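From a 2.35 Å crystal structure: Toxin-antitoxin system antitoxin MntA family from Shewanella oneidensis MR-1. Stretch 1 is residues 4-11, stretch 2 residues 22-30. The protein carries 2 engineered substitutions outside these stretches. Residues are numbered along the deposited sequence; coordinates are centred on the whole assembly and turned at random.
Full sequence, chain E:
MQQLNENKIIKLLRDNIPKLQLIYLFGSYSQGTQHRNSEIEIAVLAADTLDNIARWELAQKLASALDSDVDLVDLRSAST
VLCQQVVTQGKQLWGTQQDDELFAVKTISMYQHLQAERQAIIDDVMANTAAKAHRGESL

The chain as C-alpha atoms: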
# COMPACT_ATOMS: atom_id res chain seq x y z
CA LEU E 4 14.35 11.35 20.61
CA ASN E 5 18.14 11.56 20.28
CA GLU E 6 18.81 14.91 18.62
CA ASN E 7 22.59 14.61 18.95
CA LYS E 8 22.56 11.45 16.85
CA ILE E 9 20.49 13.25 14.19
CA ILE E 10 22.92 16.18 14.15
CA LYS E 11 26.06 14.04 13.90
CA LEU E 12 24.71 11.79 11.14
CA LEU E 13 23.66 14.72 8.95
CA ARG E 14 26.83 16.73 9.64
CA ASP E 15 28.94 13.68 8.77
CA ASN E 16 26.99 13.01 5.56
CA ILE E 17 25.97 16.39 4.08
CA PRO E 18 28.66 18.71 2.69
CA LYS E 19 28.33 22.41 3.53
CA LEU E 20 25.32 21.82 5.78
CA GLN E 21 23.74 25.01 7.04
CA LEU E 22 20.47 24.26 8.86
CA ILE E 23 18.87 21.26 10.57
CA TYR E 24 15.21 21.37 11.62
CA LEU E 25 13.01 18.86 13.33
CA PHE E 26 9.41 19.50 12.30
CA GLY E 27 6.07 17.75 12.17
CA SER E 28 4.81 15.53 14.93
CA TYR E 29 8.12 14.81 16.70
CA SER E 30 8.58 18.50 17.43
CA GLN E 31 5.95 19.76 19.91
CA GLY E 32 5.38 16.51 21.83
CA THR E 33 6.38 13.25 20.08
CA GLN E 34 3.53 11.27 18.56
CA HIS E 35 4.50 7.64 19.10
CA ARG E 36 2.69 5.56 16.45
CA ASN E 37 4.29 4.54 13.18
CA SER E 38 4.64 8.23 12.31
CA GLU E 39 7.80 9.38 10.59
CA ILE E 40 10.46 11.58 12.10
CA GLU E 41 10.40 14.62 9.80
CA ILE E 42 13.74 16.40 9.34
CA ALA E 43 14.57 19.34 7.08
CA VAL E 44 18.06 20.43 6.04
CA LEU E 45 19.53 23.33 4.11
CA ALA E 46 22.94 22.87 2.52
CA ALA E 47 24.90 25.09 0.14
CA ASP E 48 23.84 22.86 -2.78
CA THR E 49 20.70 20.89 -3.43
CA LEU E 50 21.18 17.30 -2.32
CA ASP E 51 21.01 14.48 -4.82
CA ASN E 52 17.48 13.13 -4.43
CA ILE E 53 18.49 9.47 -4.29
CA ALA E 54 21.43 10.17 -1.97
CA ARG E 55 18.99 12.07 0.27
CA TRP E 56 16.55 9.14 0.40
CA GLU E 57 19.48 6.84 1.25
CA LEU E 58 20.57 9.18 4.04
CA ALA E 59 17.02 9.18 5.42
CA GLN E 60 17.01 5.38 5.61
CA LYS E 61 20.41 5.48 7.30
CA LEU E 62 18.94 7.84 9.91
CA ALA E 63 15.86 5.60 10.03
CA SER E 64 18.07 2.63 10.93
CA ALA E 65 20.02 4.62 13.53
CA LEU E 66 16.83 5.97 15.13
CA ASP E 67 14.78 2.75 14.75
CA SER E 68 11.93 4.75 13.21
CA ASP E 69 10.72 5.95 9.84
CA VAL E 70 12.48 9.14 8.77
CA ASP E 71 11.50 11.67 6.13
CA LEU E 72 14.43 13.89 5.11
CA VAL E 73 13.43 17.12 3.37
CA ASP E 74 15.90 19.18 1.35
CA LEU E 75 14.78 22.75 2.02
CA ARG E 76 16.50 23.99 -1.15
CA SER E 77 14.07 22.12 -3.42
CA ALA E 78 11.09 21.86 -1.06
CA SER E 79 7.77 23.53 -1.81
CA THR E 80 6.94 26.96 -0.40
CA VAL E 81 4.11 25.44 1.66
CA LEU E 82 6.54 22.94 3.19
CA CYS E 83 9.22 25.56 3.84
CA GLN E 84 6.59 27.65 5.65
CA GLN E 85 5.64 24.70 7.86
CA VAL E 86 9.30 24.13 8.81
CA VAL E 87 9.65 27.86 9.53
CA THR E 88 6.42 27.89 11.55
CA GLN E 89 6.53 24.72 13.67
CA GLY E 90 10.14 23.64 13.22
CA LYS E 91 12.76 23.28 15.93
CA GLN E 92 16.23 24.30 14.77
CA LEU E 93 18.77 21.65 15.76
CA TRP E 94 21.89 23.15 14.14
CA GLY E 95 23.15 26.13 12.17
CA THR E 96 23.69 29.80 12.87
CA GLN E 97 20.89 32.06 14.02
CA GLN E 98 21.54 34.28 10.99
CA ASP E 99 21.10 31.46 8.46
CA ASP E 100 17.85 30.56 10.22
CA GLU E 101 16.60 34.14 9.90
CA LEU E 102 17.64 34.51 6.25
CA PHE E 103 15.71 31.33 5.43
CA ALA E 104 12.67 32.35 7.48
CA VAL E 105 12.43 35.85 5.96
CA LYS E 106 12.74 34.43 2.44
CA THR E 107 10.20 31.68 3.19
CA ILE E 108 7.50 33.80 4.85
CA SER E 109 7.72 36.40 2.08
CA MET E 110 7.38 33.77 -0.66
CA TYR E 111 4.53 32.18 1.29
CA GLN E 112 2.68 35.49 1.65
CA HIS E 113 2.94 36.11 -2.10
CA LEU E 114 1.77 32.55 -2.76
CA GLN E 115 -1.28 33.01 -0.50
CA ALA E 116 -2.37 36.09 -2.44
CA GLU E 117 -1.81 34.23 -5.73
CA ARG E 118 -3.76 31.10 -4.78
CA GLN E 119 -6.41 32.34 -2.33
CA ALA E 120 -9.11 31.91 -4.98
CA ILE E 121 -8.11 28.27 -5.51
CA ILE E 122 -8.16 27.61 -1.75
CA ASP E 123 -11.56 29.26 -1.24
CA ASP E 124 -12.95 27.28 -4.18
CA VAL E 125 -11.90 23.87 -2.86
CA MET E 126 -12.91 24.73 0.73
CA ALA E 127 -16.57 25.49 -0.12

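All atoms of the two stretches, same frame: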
# COMPACT_ATOMS: atom_id res chain seq x y z
N LEU E 4 13.71 11.30 21.92
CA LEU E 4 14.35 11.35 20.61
C LEU E 4 15.77 11.90 20.73
O LEU E 4 15.98 12.97 21.31
CB LEU E 4 13.52 12.20 19.64
CG LEU E 4 13.89 12.09 18.16
CD1 LEU E 4 13.51 10.72 17.64
CD2 LEU E 4 13.23 13.20 17.34
N ASN E 5 16.74 11.18 20.17
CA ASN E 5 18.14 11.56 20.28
C ASN E 5 18.47 12.57 19.19
O ASN E 5 18.69 12.22 18.03
CB ASN E 5 19.04 10.33 20.17
CG ASN E 5 20.46 10.60 20.63
OD1 ASN E 5 20.89 11.75 20.71
ND2 ASN E 5 21.19 9.53 20.94
N GLU E 6 18.51 13.85 19.57
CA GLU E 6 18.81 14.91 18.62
C GLU E 6 20.29 14.98 18.29
O GLU E 6 20.66 15.40 17.19
CB GLU E 6 18.32 16.25 19.16
CG GLU E 6 16.84 16.25 19.53
CD GLU E 6 16.32 17.61 19.94
OE1 GLU E 6 17.14 18.51 20.23
OE2 GLU E 6 15.08 17.78 19.98
N ASN E 7 21.16 14.57 19.23
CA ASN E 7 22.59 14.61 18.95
C ASN E 7 22.97 13.59 17.89
O ASN E 7 23.87 13.85 17.08
CB ASN E 7 23.38 14.38 20.24
CG ASN E 7 23.30 15.55 21.19
OD1 ASN E 7 23.31 16.71 20.77
ND2 ASN E 7 23.22 15.26 22.48
N LYS E 8 22.30 12.44 17.88
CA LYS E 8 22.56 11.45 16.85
C LYS E 8 22.11 11.96 15.48
O LYS E 8 22.80 11.75 14.48
CB LYS E 8 21.84 10.14 17.20
CG LYS E 8 22.39 8.91 16.51
CD LYS E 8 21.53 7.68 16.81
CE LYS E 8 21.46 7.39 18.31
NZ LYS E 8 20.79 6.09 18.60
N ILE E 9 20.96 12.64 15.43
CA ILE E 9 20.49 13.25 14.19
C ILE E 9 21.51 14.26 13.68
O ILE E 9 21.85 14.27 12.49
CB ILE E 9 19.12 13.91 14.41
CG1 ILE E 9 18.03 12.85 14.58
CG2 ILE E 9 18.80 14.88 13.26
CD1 ILE E 9 16.65 13.41 14.84
N ILE E 10 22.00 15.12 14.57
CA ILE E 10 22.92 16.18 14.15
C ILE E 10 24.21 15.58 13.61
O ILE E 10 24.69 15.97 12.53
CB ILE E 10 23.19 17.14 15.33
CG1 ILE E 10 21.90 17.89 15.67
CG2 ILE E 10 24.33 18.10 14.99
CD1 ILE E 10 21.94 18.59 17.01
N LYS E 11 24.79 14.61 14.33
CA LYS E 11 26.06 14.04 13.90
C LYS E 11 25.93 13.35 12.55
O LYS E 11 26.75 13.56 11.65
CB LYS E 11 26.59 13.07 14.95
CG LYS E 11 27.83 12.33 14.48
CD LYS E 11 28.50 11.53 15.58
CE LYS E 11 29.73 10.82 15.04
NZ LYS E 11 30.58 11.75 14.24
N LEU E 22 21.59 24.24 7.93
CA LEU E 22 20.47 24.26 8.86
C LEU E 22 19.91 22.86 9.02
O LEU E 22 19.76 22.14 8.03
CB LEU E 22 19.36 25.22 8.37
CG LEU E 22 19.68 26.72 8.32
CD1 LEU E 22 18.69 27.47 7.45
CD2 LEU E 22 19.72 27.33 9.72
N ILE E 23 19.61 22.48 10.26
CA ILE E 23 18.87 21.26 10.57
C ILE E 23 17.63 21.65 11.36
O ILE E 23 17.73 22.37 12.36
CB ILE E 23 19.71 20.25 11.38
CG1 ILE E 23 20.95 19.80 10.61
CG2 ILE E 23 18.86 19.04 11.75
CD1 ILE E 23 21.79 18.80 11.36
N TYR E 24 16.47 21.18 10.90
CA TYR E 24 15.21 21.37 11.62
C TYR E 24 14.55 20.03 11.85
O TYR E 24 14.50 19.18 10.96
CB TYR E 24 14.21 22.25 10.87
CG TYR E 24 14.65 23.67 10.66
CD1 TYR E 24 14.55 24.61 11.68
CD2 TYR E 24 15.15 24.08 9.43
CE1 TYR E 24 14.95 25.91 11.48
CE2 TYR E 24 15.55 25.37 9.23
CZ TYR E 24 15.45 26.28 10.26
OH TYR E 24 15.85 27.58 10.05
N LEU E 25 14.02 19.87 13.06
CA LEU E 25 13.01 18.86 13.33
C LEU E 25 11.66 19.54 13.19
O LEU E 25 11.46 20.65 13.71
CB LEU E 25 13.21 18.29 14.73
CG LEU E 25 12.43 17.05 15.17
CD1 LEU E 25 12.89 15.81 14.42
CD2 LEU E 25 12.58 16.88 16.68
N PHE E 26 10.74 18.92 12.46
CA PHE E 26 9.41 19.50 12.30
C PHE E 26 8.38 18.38 12.36
O PHE E 26 8.69 17.22 12.62
CB PHE E 26 9.31 20.35 11.02
CG PHE E 26 9.34 19.55 9.73
CD1 PHE E 26 8.18 19.37 9.00
CD2 PHE E 26 10.53 19.02 9.24
CE1 PHE E 26 8.19 18.64 7.81
CE2 PHE E 26 10.55 18.30 8.06
CZ PHE E 26 9.38 18.11 7.33
N GLY E 27 7.12 18.75 12.13
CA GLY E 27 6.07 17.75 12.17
C GLY E 27 5.78 17.29 13.58
O GLY E 27 5.95 18.01 14.57
N SER E 28 5.35 16.04 13.68
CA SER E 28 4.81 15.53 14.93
C SER E 28 5.88 15.44 16.02
O SER E 28 5.60 15.71 17.18
CB SER E 28 4.16 14.17 14.69
OG SER E 28 5.11 13.18 14.32
N TYR E 29 7.12 15.06 15.66
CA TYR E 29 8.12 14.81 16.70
C TYR E 29 8.56 16.08 17.41
O TYR E 29 8.96 16.03 18.58
CB TYR E 29 9.31 14.06 16.12
CG TYR E 29 9.17 12.55 16.25
CD1 TYR E 29 8.12 11.88 15.63
CD2 TYR E 29 10.06 11.82 17.01
CE1 TYR E 29 7.98 10.51 15.76
CE2 TYR E 29 9.93 10.44 17.14
CZ TYR E 29 8.88 9.79 16.52
OH TYR E 29 8.75 8.42 16.64
N SER E 30 8.52 17.23 16.73
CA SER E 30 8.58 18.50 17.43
C SER E 30 7.20 18.83 17.99
O SER E 30 6.18 18.50 17.38
CB SER E 30 9.07 19.62 16.50
OG SER E 30 8.06 20.00 15.58

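The contact between the helix that starts at Glu 6 and the strand that includes Leu 22 to Leu 25 is held by packing alone: no hydrogen bond crosses it, and the two stretches bury 291 Å² between them. Their axes approach to 10.1 Å, with an angle of 140° between the chain directions, so the pairing runs roughly backward, from Leu 4 beside Tyr 29 to Ile 10 beside Ile 23.

The strand supplies its side of the contact by alternation. Ile 23 and Leu 25 point their CA-to-CB bonds toward the helix, while Leu 22, Tyr 24 and Phe 26 stay out of its reach. Ile 23 adopts m at chi1 and t at chi2, an extended form that carries Ile 23 CD1 to the helix backbone, 4.0 Å from CA of Ile 10; the same CD1 lies 4.4 Å from CG1 of Ile 10. Ile 9 and Ile 10 share this m,t conformation, the common choice for isoleucine in a helix. Ile 9 points toward the strand and spans two strand residues: Ile 9 CG2 lies 4.4 Å from CG2 of Ile 23, and Ile 9 CD1 reaches 4.5 Å from CD1 of Leu 25. Ile 10 leaves the helix sideways, so it meets Ile 23 with its flank.

Leu 25 and Leu 4 are both t,p, one of the two favoured leucine conformations, and both point toward the opposing stretch. Leu 4 CD2 meets Leu 25 CD2 at 3.8 Å. The same Leu 4 CD2 also approaches CD2 of Tyr 29 at 3.5 Å, near the plane of the ring and at its edge, so one methyl touches two partners.

Glu 6 shows how a charged residue can border such a patch. Its CB goes sideways, but m at chi1 and t at chi2 extend the chain until Glu 6 OE2 lies 4.2 Å from CD2 of Leu 25. That is proximity to a methyl, not a polar bond; both carboxylate oxygens find hydrogen bonds elsewhere in the structure.

Asn 5 takes no part in the packing but caps the helix. With chi1 at t, Asn 5 OD1 accepts from Lys 8 N at 3.2 Å with good geometry, and from Asn 7 N at 3.2 Å in a weak bond. On the other stretch, Ser 30 OG, with chi1 at p, donates to Gly 27 O at 3.1 Å, although Ser 30 is poorly ordered. Gly 27 itself has a phi of 72°, a value that favours glycine.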